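Local coordinates for protein beta-lactamase (Mycobacterium tuberculosis, PDB 4WHI) that probably belongs to the penicillin-binding protein and beta-lactamase group, this fragment being its small all-beta C-terminal domain, whose own role is not established, at residues N19-V24 against D61-T66; T86-Y91 against L97-R102; T34-Y37 against L42-S45. All coordinates share one frame; numbering follows the deposited sequence.

Contact 1: N19-V24 against D61-T66; sequences NDYVGV and DTFTFT
D61, just before strand 62-66, and F63 within it hold the phenol ring of Y21 from two directions, one at its polar end and one over a face. D61 comes first: its OD1 accepts a short hydrogen bond from Y21 OH, 2.6 Å away, through the anti lone pair, the one turned away from OD2. OD1 lies at the ring edge, near the ring plane, although the carboxylate is twisted 64° from it. CG of D61 stands beside its backbone N (chi1 -63°), which carries the carboxylate across to the hydroxyl. The backbone N of R16 donates a second hydrogen bond to Y21 OH, and R16 also forms a salt bridge with D20, so the loop before Y21 is tied in at the same place.

Two residues on, F63 drives its ring edge into the face of Y21 in a T-shaped pair, with centroids 5.0 Å apart and planes at 77°. F63 CE1 lies 3.7 Å above the phenol plane, over its centre, while F63 CZ is 3.7 Å from Y21 CE2. H57 meets the F63 ring edge-to-face in turn, and L42 touches both aromatic side chains. The contact thus joins the turn leading into the first strand to the fifth strand of a curled antiparallel sheet, across its buried interior. Chemically, the hydroxyl both donates to D61 and accepts from R16 N, so the polar end of a buried ring is satisfied, while the F63 edge on its face limits how that ring can turn.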
ATOM      1  N   ASN A  19      -5.338   3.417  12.720  1.00 12.19           N
ATOM      2  CA  ASN A  19      -5.616   4.848  12.565  1.00 13.84           C
ATOM      3  C   ASN A  19      -4.365   5.650  12.210  1.00 13.97           C
ATOM      4  O   ASN A  19      -4.457   6.670  11.537  1.00 14.72           O
ATOM      5  CB  ASN A  19      -6.259   5.426  13.832  1.00 14.71           C
ATOM      6  CG  ASN A  19      -5.247   5.713  14.930  1.00 16.30           C
ATOM      7  OD1 ASN A  19      -4.931   4.856  15.764  1.00 20.77           O
ATOM      8  ND2 ASN A  19      -4.749   6.929  14.948  1.00 13.19           N
ATOM      9  N   ASP A  20      -3.202   5.196  12.680  1.00 13.93           N
ATOM     10  CA  ASP A  20      -1.951   5.932  12.454  1.00 16.16           C
ATOM     11  C   ASP A  20      -1.605   6.108  10.982  1.00 15.40           C
ATOM     12  O   ASP A  20      -0.946   7.079  10.620  1.00 18.17           O
ATOM     13  CB  ASP A  20      -0.777   5.255  13.164  1.00 17.55           C
ATOM     14  CG  ASP A  20      -0.717   5.579  14.635  1.00 23.93           C
ATOM     15  OD1 ASP A  20      -1.450   6.485  15.102  1.00 26.91           O
ATOM     16  OD2 ASP A  20       0.083   4.922  15.331  1.00 28.75           O
ATOM     17  N   TYR A  21      -2.053   5.175  10.144  1.00 13.67           N
ATOM     18  CA  TYR A  21      -1.728   5.197   8.713  1.00 13.25           C
ATOM     19  C   TYR A  21      -2.702   6.010   7.862  1.00 11.89           C
ATOM     20  O   TYR A  21      -2.392   6.372   6.716  1.00 12.27           O
ATOM     21  CB  TYR A  21      -1.659   3.773   8.185  1.00 13.33           C
ATOM     22  CG  TYR A  21      -0.701   2.882   8.949  1.00 14.12           C
ATOM     23  CD1 TYR A  21       0.672   3.024   8.813  1.00 15.43           C
ATOM     24  CD2 TYR A  21      -1.174   1.890   9.806  1.00 13.98           C
ATOM     25  CE1 TYR A  21       1.552   2.201   9.503  1.00 15.55           C
ATOM     26  CE2 TYR A  21      -0.302   1.064  10.499  1.00 13.84           C
ATOM     27  CZ  TYR A  21       1.056   1.222  10.344  1.00 14.59           C
ATOM     28  OH  TYR A  21       1.917   0.398  11.031  1.00 15.94           O
ATOM     29  N   VAL A  22      -3.875   6.293   8.410  1.00 12.54           N
ATOM     30  CA  VAL A  22      -4.950   6.947   7.662  1.00 12.98           C
ATOM     31  C   VAL A  22      -4.580   8.398   7.319  1.00 12.28           C
ATOM     32  O   VAL A  22      -3.976   9.108   8.124  1.00 13.80           O
ATOM     33  CB  VAL A  22      -6.278   6.843   8.449  1.00 13.81           C
ATOM     34  CG1 VAL A  22      -7.375   7.701   7.845  1.00 14.89           C
ATOM     35  CG2 VAL A  22      -6.722   5.385   8.517  1.00 13.09           C
ATOM     36  N   GLY A  23      -4.914   8.814   6.104  1.00 11.33           N
ATOM     37  CA  GLY A  23      -4.685  10.184   5.665  1.00 12.87           C
ATOM     38  C   GLY A  23      -4.540  10.330   4.169  1.00 13.31           C
ATOM     39  O   GLY A  23      -4.602   9.350   3.417  1.00 12.56           O
ATOM     40  N   VAL A  24      -4.344  11.574   3.745  1.00 14.28           N
ATOM     41  CA  VAL A  24      -4.163  11.913   2.346  1.00 13.13           C
ATOM     42  C   VAL A  24      -2.709  12.312   2.169  1.00 13.72           C
ATOM     43  O   VAL A  24      -2.258  13.326   2.708  1.00 16.12           O
ATOM     44  CB  VAL A  24      -5.095  13.055   1.908  1.00 14.43           C
ATOM     45  CG1 VAL A  24      -4.856  13.412   0.448  1.00 15.61           C
ATOM     46  CG2 VAL A  24      -6.544  12.647   2.119  1.00 15.42           C
ATOM     47  N   ASP A  61       5.692  -1.520   9.433  1.00 14.68           N
ATOM     48  CA  ASP A  61       4.875  -0.467   8.825  1.00 14.79           C
ATOM     49  C   ASP A  61       4.729  -0.645   7.307  1.00 13.52           C
ATOM     50  O   ASP A  61       4.328   0.282   6.607  1.00 12.92           O
ATOM     51  CB  ASP A  61       5.471   0.906   9.131  1.00 16.87           C
ATOM     52  CG  ASP A  61       5.474   1.223  10.609  1.00 19.30           C
ATOM     53  OD1 ASP A  61       4.469   0.945  11.303  1.00 19.50           O
ATOM     54  OD2 ASP A  61       6.494   1.752  11.080  1.00 23.99           O
ATOM     55  N   THR A  62       5.055  -1.834   6.810  1.00 12.90           N
ATOM     56  CA  THR A  62       4.925  -2.142   5.395  1.00 12.59           C
ATOM     57  C   THR A  62       3.695  -3.017   5.164  1.00 11.66           C
ATOM     58  O   THR A  62       3.463  -3.982   5.884  1.00 11.41           O
ATOM     59  CB  THR A  62       6.195  -2.839   4.862  1.00 14.18           C
ATOM     60  OG1 THR A  62       7.314  -1.958   5.020  1.00 17.37           O
ATOM     61  CG2 THR A  62       6.053  -3.202   3.377  1.00 14.80           C
ATOM     62  N   PHE A  63       2.908  -2.629   4.163  1.00 11.80           N
ATOM     63  CA  PHE A  63       1.739  -3.350   3.703  1.00 10.36           C
ATOM     64  C   PHE A  63       1.940  -3.685   2.228  1.00 10.90           C
ATOM     65  O   PHE A  63       2.876  -3.193   1.581  1.00 11.80           O
ATOM     66  CB  PHE A  63       0.487  -2.471   3.864  1.00 10.68           C
ATOM     67  CG  PHE A  63       0.124  -2.186   5.294  1.00 11.63           C
ATOM     68  CD1 PHE A  63       0.841  -1.252   6.034  1.00 12.63           C
ATOM     69  CD2 PHE A  63      -0.941  -2.846   5.905  1.00 12.45           C
ATOM     70  CE1 PHE A  63       0.508  -0.990   7.352  1.00 13.03           C
ATOM     71  CE2 PHE A  63      -1.275  -2.579   7.232  1.00 13.15           C
ATOM     72  CZ  PHE A  63      -0.546  -1.654   7.948  1.00 13.12           C
ATOM     73  N   THR A  64       1.071  -4.528   1.690  1.00 11.72           N
ATOM     74  CA  THR A  64       1.073  -4.787   0.259  1.00 12.99           C
ATOM     75  C   THR A  64      -0.322  -4.656  -0.319  1.00 12.99           C
ATOM     76  O   THR A  64      -1.331  -4.733   0.397  1.00 11.48           O
ATOM     77  CB  THR A  64       1.620  -6.187  -0.089  1.00 13.85           C
ATOM     78  OG1 THR A  64       0.806  -7.183   0.527  1.00 15.56           O
ATOM     79  CG2 THR A  64       3.097  -6.360   0.341  1.00 14.76           C
ATOM     80  N   PHE A  65      -0.366  -4.450  -1.628  1.00 13.63           N
ATOM     81  CA  PHE A  65      -1.601  -4.566  -2.373  1.00 13.59           C
ATOM     82  C   PHE A  65      -1.354  -5.393  -3.633  1.00 13.72           C
ATOM     83  O   PHE A  65      -0.202  -5.613  -4.039  1.00 13.57           O
ATOM     84  CB  PHE A  65      -2.206  -3.195  -2.682  1.00 14.28           C
ATOM     85  CG  PHE A  65      -1.311  -2.280  -3.473  1.00 14.36           C
ATOM     86  CD1 PHE A  65      -0.315  -1.538  -2.847  1.00 14.65           C
ATOM     87  CD2 PHE A  65      -1.495  -2.118  -4.840  1.00 15.01           C
ATOM     88  CE1 PHE A  65       0.501  -0.685  -3.572  1.00 14.93           C
ATOM     89  CE2 PHE A  65      -0.683  -1.261  -5.568  1.00 17.21           C
ATOM     90  CZ  PHE A  65       0.314  -0.544  -4.935  1.00 15.48           C
ATOM     91  N   THR A  66      -2.436  -5.882  -4.223  1.00 14.22           N
ATOM     92  CA  THR A  66      -2.348  -6.706  -5.429  1.00 14.08           C
ATOM     93  C   THR A  66      -2.882  -5.907  -6.613  1.00 13.93           C
ATOM     94  O   THR A  66      -3.922  -5.254  -6.514  1.00 13.87           O
ATOM     95  CB  THR A  66      -3.108  -8.040  -5.272  1.00 15.65           C
ATOM     96  OG1 THR A  66      -4.429  -7.795  -4.776  1.00 17.90           O
ATOM     97  CG2 THR A  66      -2.381  -8.967  -4.295  1.00 18.85           C
TER

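Contact 2: T86-Y91 against L97-R102; sequences TLNLEY and LGTFTR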
ATOM      1  N   THR A  86       5.182   9.983   5.595  1.00 16.49           N
ATOM      2  CA  THR A  86       5.430   9.570   4.215  1.00 17.50           C
ATOM      3  C   THR A  86       4.901   8.168   3.941  1.00 16.82           C
ATOM      4  O   THR A  86       4.895   7.290   4.822  1.00 16.70           O
ATOM      5  CB  THR A  86       6.927   9.615   3.830  1.00 20.23           C
ATOM      6  OG1 THR A  86       7.630   8.516   4.430  1.00 21.40           O
ATOM      7  CG2 THR A  86       7.563  10.936   4.246  1.00 21.89           C
ATOM      8  N   LEU A  87       4.455   7.985   2.704  1.00 14.69           N
ATOM      9  CA  LEU A  87       4.086   6.693   2.171  1.00 13.94           C
ATOM     10  C   LEU A  87       4.888   6.498   0.890  1.00 13.89           C
ATOM     11  O   LEU A  87       4.819   7.330  -0.005  1.00 14.97           O
ATOM     12  CB  LEU A  87       2.594   6.674   1.865  1.00 13.73           C
ATOM     13  CG  LEU A  87       2.050   5.499   1.053  1.00 13.28           C
ATOM     14  CD1 LEU A  87       2.338   4.173   1.746  1.00 14.13           C
ATOM     15  CD2 LEU A  87       0.563   5.686   0.840  1.00 14.41           C
ATOM     16  N   ASN A  88       5.654   5.414   0.816  1.00 13.37           N
ATOM     17  CA  ASN A  88       6.395   5.074  -0.389  1.00 14.71           C
ATOM     18  C   ASN A  88       5.726   3.899  -1.070  1.00 14.62           C
ATOM     19  O   ASN A  88       5.565   2.838  -0.467  1.00 14.15           O
ATOM     20  CB  ASN A  88       7.850   4.727  -0.071  1.00 16.75           C
ATOM     21  CG  ASN A  88       8.652   4.392  -1.318  1.00 20.01           C
ATOM     22  OD1 ASN A  88       8.652   3.255  -1.775  1.00 22.79           O
ATOM     23  ND2 ASN A  88       9.327   5.388  -1.879  1.00 22.55           N
ATOM     24  N   LEU A  89       5.330   4.109  -2.318  1.00 15.17           N
ATOM     25  CA  LEU A  89       4.732   3.074  -3.146  1.00 15.32           C
ATOM     26  C   LEU A  89       5.752   2.647  -4.189  1.00 17.29           C
ATOM     27  O   LEU A  89       6.050   3.398  -5.126  1.00 17.89           O
ATOM     28  CB  LEU A  89       3.488   3.617  -3.839  1.00 14.01           C
ATOM     29  CG  LEU A  89       2.357   4.099  -2.939  1.00 12.71           C
ATOM     30  CD1 LEU A  89       1.194   4.531  -3.816  1.00 13.44           C
ATOM     31  CD2 LEU A  89       1.927   3.017  -1.954  1.00 12.53           C
ATOM     32  N   GLU A  90       6.294   1.446  -4.028  1.00 18.68           N
ATOM     33  CA  GLU A  90       7.341   0.983  -4.935  1.00 20.68           C
ATOM     34  C   GLU A  90       6.896   0.976  -6.401  1.00 20.53           C
ATOM     35  O   GLU A  90       7.698   1.269  -7.288  1.00 21.33           O
ATOM     36  CB  GLU A  90       7.898  -0.376  -4.507  1.00 25.05           C
ATOM     37  CG  GLU A  90       6.898  -1.515  -4.484  1.00 27.65           C
ATOM     38  CD  GLU A  90       7.555  -2.892  -4.465  1.00 30.87           C
ATOM     39  OE1 GLU A  90       8.771  -3.002  -4.724  1.00 41.55           O
ATOM     40  OE2 GLU A  90       6.847  -3.877  -4.193  1.00 27.06           O
ATOM     41  N   TYR A  91       5.616   0.687  -6.650  1.00 18.19           N
ATOM     42  CA  TYR A  91       5.081   0.681  -8.014  1.00 18.00           C
ATOM     43  C   TYR A  91       5.349   1.994  -8.752  1.00 19.79           C
ATOM     44  O   TYR A  91       5.588   1.993  -9.968  1.00 19.26           O
ATOM     45  CB  TYR A  91       3.573   0.410  -8.015  1.00 18.59           C
ATOM     46  CG  TYR A  91       3.001   0.233  -9.405  1.00 20.45           C
ATOM     47  CD1 TYR A  91       3.118  -0.980 -10.075  1.00 21.53           C
ATOM     48  CD2 TYR A  91       2.358   1.284 -10.056  1.00 21.77           C
ATOM     49  CE1 TYR A  91       2.610  -1.144 -11.352  1.00 25.06           C
ATOM     50  CE2 TYR A  91       1.845   1.129 -11.333  1.00 24.16           C
ATOM     51  CZ  TYR A  91       1.974  -0.085 -11.979  1.00 24.14           C
ATOM     52  OH  TYR A  91       1.462  -0.251 -13.244  1.00 25.62           O
ATOM     53  N   LEU A  97       9.888   9.249  -7.718  1.00 23.19           N
ATOM     54  CA  LEU A  97       8.743  10.136  -7.517  1.00 20.37           C
ATOM     55  C   LEU A  97       7.609   9.399  -6.793  1.00 19.81           C
ATOM     56  O   LEU A  97       6.457   9.820  -6.855  1.00 17.37           O
ATOM     57  CB  LEU A  97       8.251  10.675  -8.866  1.00 19.53           C
ATOM     58  CG  LEU A  97       9.244  11.514  -9.682  1.00 20.67           C
ATOM     59  CD1 LEU A  97       8.716  11.763 -11.087  1.00 22.56           C
ATOM     60  CD2 LEU A  97       9.562  12.831  -8.987  1.00 24.71           C
ATOM     61  N   GLY A  98       7.948   8.316  -6.093  1.00 18.36           N
ATOM     62  CA  GLY A  98       6.957   7.426  -5.482  1.00 17.87           C
ATOM     63  C   GLY A  98       6.769   7.611  -3.987  1.00 16.44           C
ATOM     64  O   GLY A  98       6.219   6.733  -3.310  1.00 17.18           O
ATOM     65  N   THR A  99       7.226   8.741  -3.460  1.00 15.39           N
ATOM     66  CA  THR A  99       6.940   9.094  -2.082  1.00 17.34           C
ATOM     67  C   THR A  99       5.803  10.105  -2.036  1.00 16.67           C
ATOM     68  O   THR A  99       5.779  11.087  -2.782  1.00 17.96           O
ATOM     69  CB  THR A  99       8.186   9.621  -1.354  1.00 17.65           C
ATOM     70  OG1 THR A  99       9.209   8.623  -1.421  1.00 21.44           O
ATOM     71  CG2 THR A  99       7.873   9.923   0.110  1.00 17.97           C
ATOM     72  N   PHE A 100       4.852   9.824  -1.153  1.00 15.90           N
ATOM     73  CA  PHE A 100       3.658  10.622  -0.977  1.00 14.90           C
ATOM     74  C   PHE A 100       3.687  11.107   0.470  1.00 14.95           C
ATOM     75  O   PHE A 100       4.015  10.330   1.370  1.00 15.27           O
ATOM     76  CB  PHE A 100       2.415   9.766  -1.234  1.00 13.44           C
ATOM     77  CG  PHE A 100       2.338   9.188  -2.627  1.00 12.41           C
ATOM     78  CD1 PHE A 100       3.195   8.169  -3.026  1.00 12.42           C
ATOM     79  CD2 PHE A 100       1.386   9.641  -3.526  1.00 12.65           C
ATOM     80  CE1 PHE A 100       3.120   7.633  -4.301  1.00 12.90           C
ATOM     81  CE2 PHE A 100       1.302   9.104  -4.801  1.00 11.83           C
ATOM     82  CZ  PHE A 100       2.175   8.108  -5.193  1.00 11.83           C
ATOM     83  N   THR A 101       3.352  12.378   0.693  1.00 13.98           N
ATOM     84  CA  THR A 101       3.533  13.011   2.010  1.00 16.29           C
ATOM     85  C   THR A 101       2.258  13.665   2.534  1.00 16.41           C
ATOM     86  O   THR A 101       1.669  14.513   1.865  1.00 17.00           O
ATOM     87  CB  THR A 101       4.655  14.064   1.951  1.00 17.36           C
ATOM     88  OG1 THR A 101       5.833  13.463   1.416  1.00 20.02           O
ATOM     89  CG2 THR A 101       4.974  14.620   3.337  1.00 18.89           C
ATOM     90  N   ARG A 102       1.835  13.281   3.737  1.00 18.06           N
ATOM     91  CA  ARG A 102       0.602  13.830   4.317  1.00 19.83           C
ATOM     92  C   ARG A 102       0.910  15.049   5.168  1.00 23.97           C
ATOM     93  O   ARG A 102       2.074  15.336   5.446  1.00 25.75           O
ATOM     94  CB  ARG A 102      -0.166  12.781   5.135  1.00 21.12           C
ATOM     95  CG  ARG A 102       0.535  12.311   6.391  1.00 21.41           C
ATOM     96  CD  ARG A 102      -0.338  11.385   7.224  1.00 22.26           C
ATOM     97  NE  ARG A 102       0.465  10.758   8.267  1.00 23.09           N
ATOM     98  CZ  ARG A 102       0.077   9.736   9.027  1.00 25.52           C
ATOM     99  NH1 ARG A 102      -1.133   9.205   8.894  1.00 25.66           N
ATOM    100  NH2 ARG A 102       0.912   9.249   9.938  1.00 29.56           N
ATOM    101  OXT ARG A 102      -0.004  15.769   5.578  1.00 30.71           O
TER
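L87 O takes one 2.7 Å hydrogen bond from F100 N, with T99 CA at 3.5 Å as a weaker C-H contact and the F100 ring edge (CD1) beside it. This is the centre of the antiparallel beta hairpin formed by strands 86-89 and 99-101, whose N-to-C directions differ by 156°. L87 and F100 are its hydrogen-bonded pair, with L87 N returning a bond to F100 O, 2.7 Å away; the ladder runs on through L89 N to G98 O at 2.9 Å.

L87, L89 and F100 supply the buried apolar side. The L89 side chain crosses F100 at about a right angle, its CD1 3.7 Å from F100 CE1. Y25 and A33 flank F100, and L87 reaches past the hairpin to F82 and V35, which places this side against the interior of the curled sheet.

On the other face stand the non-hydrogen-bonded pairs: T86 and T101 lie side by side, pointing the same way, and N88 crosses T99 at about a right angle. N88 extends with CG opposite the backbone N (chi1 -179°), and its ND2 gives T99 OG1 a long 3.3 Å bond lying almost in the amide plane. The stronger partner of ND2 is D93 in the connecting loop, which also receives G98 N, so this one carboxylate ties N88 of the first strand to G98, just before the second. The T86 hydroxyl is bonded to A83 O, whereas the methyl branch of T99 meets T86 directly, T99 CG2 lying 3.9 Å from T86 CB.

Contact 3: T34-Y37 against L42-S45; sequences TVTY and LRLS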
ATOM      1  N   THR A  34      -4.720   8.272  -1.084  1.00 11.70           N
ATOM      2  CA  THR A  34      -5.659   8.422   0.017  1.00 12.33           C
ATOM      3  C   THR A  34      -5.807   7.096   0.739  1.00 11.47           C
ATOM      4  O   THR A  34      -6.195   6.100   0.139  1.00 10.99           O
ATOM      5  CB  THR A  34      -7.023   8.930  -0.486  1.00 13.61           C
ATOM      6  OG1 THR A  34      -6.836  10.189  -1.141  1.00 14.55           O
ATOM      7  CG2 THR A  34      -7.993   9.119   0.670  1.00 14.03           C
ATOM      8  N   VAL A  35      -5.484   7.096   2.031  1.00 11.18           N
ATOM      9  CA  VAL A  35      -5.547   5.897   2.855  1.00 11.25           C
ATOM     10  C   VAL A  35      -6.715   6.055   3.828  1.00 10.47           C
ATOM     11  O   VAL A  35      -6.788   7.034   4.580  1.00 10.44           O
ATOM     12  CB  VAL A  35      -4.221   5.648   3.601  1.00 11.69           C
ATOM     13  CG1 VAL A  35      -4.313   4.385   4.443  1.00 12.54           C
ATOM     14  CG2 VAL A  35      -3.063   5.542   2.613  1.00 11.83           C
ATOM     15  N   THR A  36      -7.643   5.104   3.772  1.00 10.29           N
ATOM     16  CA  THR A  36      -8.846   5.133   4.589  1.00 10.33           C
ATOM     17  C   THR A  36      -9.013   3.796   5.301  1.00 10.02           C
ATOM     18  O   THR A  36      -8.402   2.791   4.929  1.00 10.14           O
ATOM     19  CB  THR A  36     -10.116   5.428   3.751  1.00 10.29           C
ATOM     20  OG1 THR A  36     -10.267   4.428   2.734  1.00 11.40           O
ATOM     21  CG2 THR A  36     -10.070   6.828   3.120  1.00 11.67           C
ATOM     22  N   TYR A  37      -9.862   3.792   6.320  1.00  9.89           N
ATOM     23  CA  TYR A  37     -10.095   2.611   7.136  1.00  9.92           C
ATOM     24  C   TYR A  37     -11.572   2.266   7.102  1.00 10.31           C
ATOM     25  O   TYR A  37     -12.428   3.151   7.242  1.00 11.41           O
ATOM     26  CB  TYR A  37      -9.660   2.883   8.579  1.00 10.21           C
ATOM     27  CG  TYR A  37     -10.027   1.802   9.576  1.00 10.53           C
ATOM     28  CD1 TYR A  37     -11.245   1.835  10.256  1.00 11.63           C
ATOM     29  CD2 TYR A  37      -9.150   0.767   9.859  1.00 11.29           C
ATOM     30  CE1 TYR A  37     -11.580   0.851  11.177  1.00 13.47           C
ATOM     31  CE2 TYR A  37      -9.473  -0.216  10.779  1.00 13.43           C
ATOM     32  CZ  TYR A  37     -10.683  -0.164  11.442  1.00 14.44           C
ATOM     33  OH  TYR A  37     -11.000  -1.140  12.357  1.00 19.01           O
ATOM     34  N   LEU A  42      -7.504  -1.416   6.029  1.00 11.77           N
ATOM     35  CA  LEU A  42      -6.919  -0.242   5.390  1.00 12.14           C
ATOM     36  C   LEU A  42      -7.069  -0.389   3.875  1.00 11.05           C
ATOM     37  O   LEU A  42      -6.891  -1.483   3.322  1.00 10.90           O
ATOM     38  CB  LEU A  42      -5.437  -0.065   5.730  1.00 14.03           C
ATOM     39  CG  LEU A  42      -5.019   0.505   7.080  1.00 15.99           C
ATOM     40  CD1 LEU A  42      -3.500   0.573   7.140  1.00 18.64           C
ATOM     41  CD2 LEU A  42      -5.615   1.880   7.323  1.00 14.97           C
ATOM     42  N   ARG A  43      -7.411   0.712   3.223  1.00 10.53           N
ATOM     43  CA  ARG A  43      -7.513   0.773   1.766  1.00 11.23           C
ATOM     44  C   ARG A  43      -6.673   1.925   1.233  1.00 11.63           C
ATOM     45  O   ARG A  43      -6.526   2.952   1.896  1.00 10.57           O
ATOM     46  CB  ARG A  43      -8.961   0.983   1.323  1.00 11.93           C
ATOM     47  CG  ARG A  43      -9.970   0.012   1.930  1.00 12.00           C
ATOM     48  CD  ARG A  43     -10.672   0.591   3.154  1.00 12.36           C
ATOM     49  NE  ARG A  43     -11.336   1.837   2.802  1.00 11.92           N
ATOM     50  CZ  ARG A  43     -12.529   1.929   2.214  1.00 11.66           C
ATOM     51  NH1 ARG A  43     -13.250   0.841   1.958  1.00 12.77           N
ATOM     52  NH2 ARG A  43     -13.008   3.117   1.899  1.00 11.84           N
ATOM     53  N   LEU A  44      -6.135   1.731   0.031  1.00 10.95           N
ATOM     54  CA  LEU A  44      -5.355   2.726  -0.686  1.00 10.43           C
ATOM     55  C   LEU A  44      -6.111   3.119  -1.958  1.00 10.95           C
ATOM     56  O   LEU A  44      -6.413   2.252  -2.784  1.00 12.51           O
ATOM     57  CB  LEU A  44      -3.997   2.129  -1.059  1.00 11.17           C
ATOM     58  CG  LEU A  44      -3.092   2.896  -2.019  1.00 11.47           C
ATOM     59  CD1 LEU A  44      -2.653   4.203  -1.382  1.00 13.72           C
ATOM     60  CD2 LEU A  44      -1.877   2.055  -2.380  1.00 12.22           C
ATOM     61  N   SER A  45      -6.429   4.404  -2.100  1.00  9.78           N
ATOM     62  CA  SER A  45      -7.088   4.927  -3.306  1.00 11.10           C
ATOM     63  C   SER A  45      -6.147   5.846  -4.084  1.00 12.33           C
ATOM     64  O   SER A  45      -5.531   6.744  -3.509  1.00 11.65           O
ATOM     65  CB  SER A  45      -8.356   5.697  -2.945  1.00 11.23           C
ATOM     66  OG  SER A  45      -9.285   4.876  -2.268  1.00 11.38           O
TER
HETATM   67  O   HOH W   1      -6.382   9.884  -3.718  1.00 14.15           O
HETATM   68  O   HOH W   2      -8.815   4.876   0.429  1.00 14.17           O
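V35 packs obliquely against L42, V35 CG1 lying 4.0 Å from L42 CD2, while its other methyl, CG2, reaches L44 CD1 at 4.2 Å. L55 and Y21 extend this apolar side into the interior of the curled sheet. Towards the turn, L42 CD2 also meets Y37, lying near the plane of its ring at the edge.

In this beta hairpin, T34 with S45 and T36 with R43 are the hydrogen-bonded pairs. On its more polar face R43 folds back over its partner: bends at chi2 (96°) and chi3 (57°) bring the guanidinium edge-on to T36 OG1, which sits 2.8 Å from R43 NE and 3.2 Å from R43 NH2, close to the guanidinium plane. A water molecule knits the same face together, donating to T34 O at 2.9 Å and lying 2.8 Å from T36 OG1 and 2.7 Å from S45 OG. S45 OG is bonded to T52 on the next strand as well. With two N-H groups directed at one oxygen, T36 OG1 acts as a shared acceptor that limits rotation of the arginine head, though the bond from NH2 is bent (136°).

Overall arrangement
All three contacts reach one curled antiparallel sheet. Contacts 1 and 3 lie closest, with centres about 7 Å apart: strand 23-25 adjoins strand 33-38, G23 O lying 2.8 Å from V35 N, and contact 3 falls within the chain between the segments of contact 1. Contacts 1 and 2, with centres about 11 Å apart, meet at the C-terminal residue, where R102 NH1 is 2.7 Å from D20 O. The backbone bond of T101 with A26, just after strand 23-25, brings the two ends of the strand order together. Contacts 2 and 3, about 14 Å between centres, share the apolar interior: L89 CD2 lies 3.9 Å from L44 CD2, and L87 CD2 4.0 Å from V35 CG2.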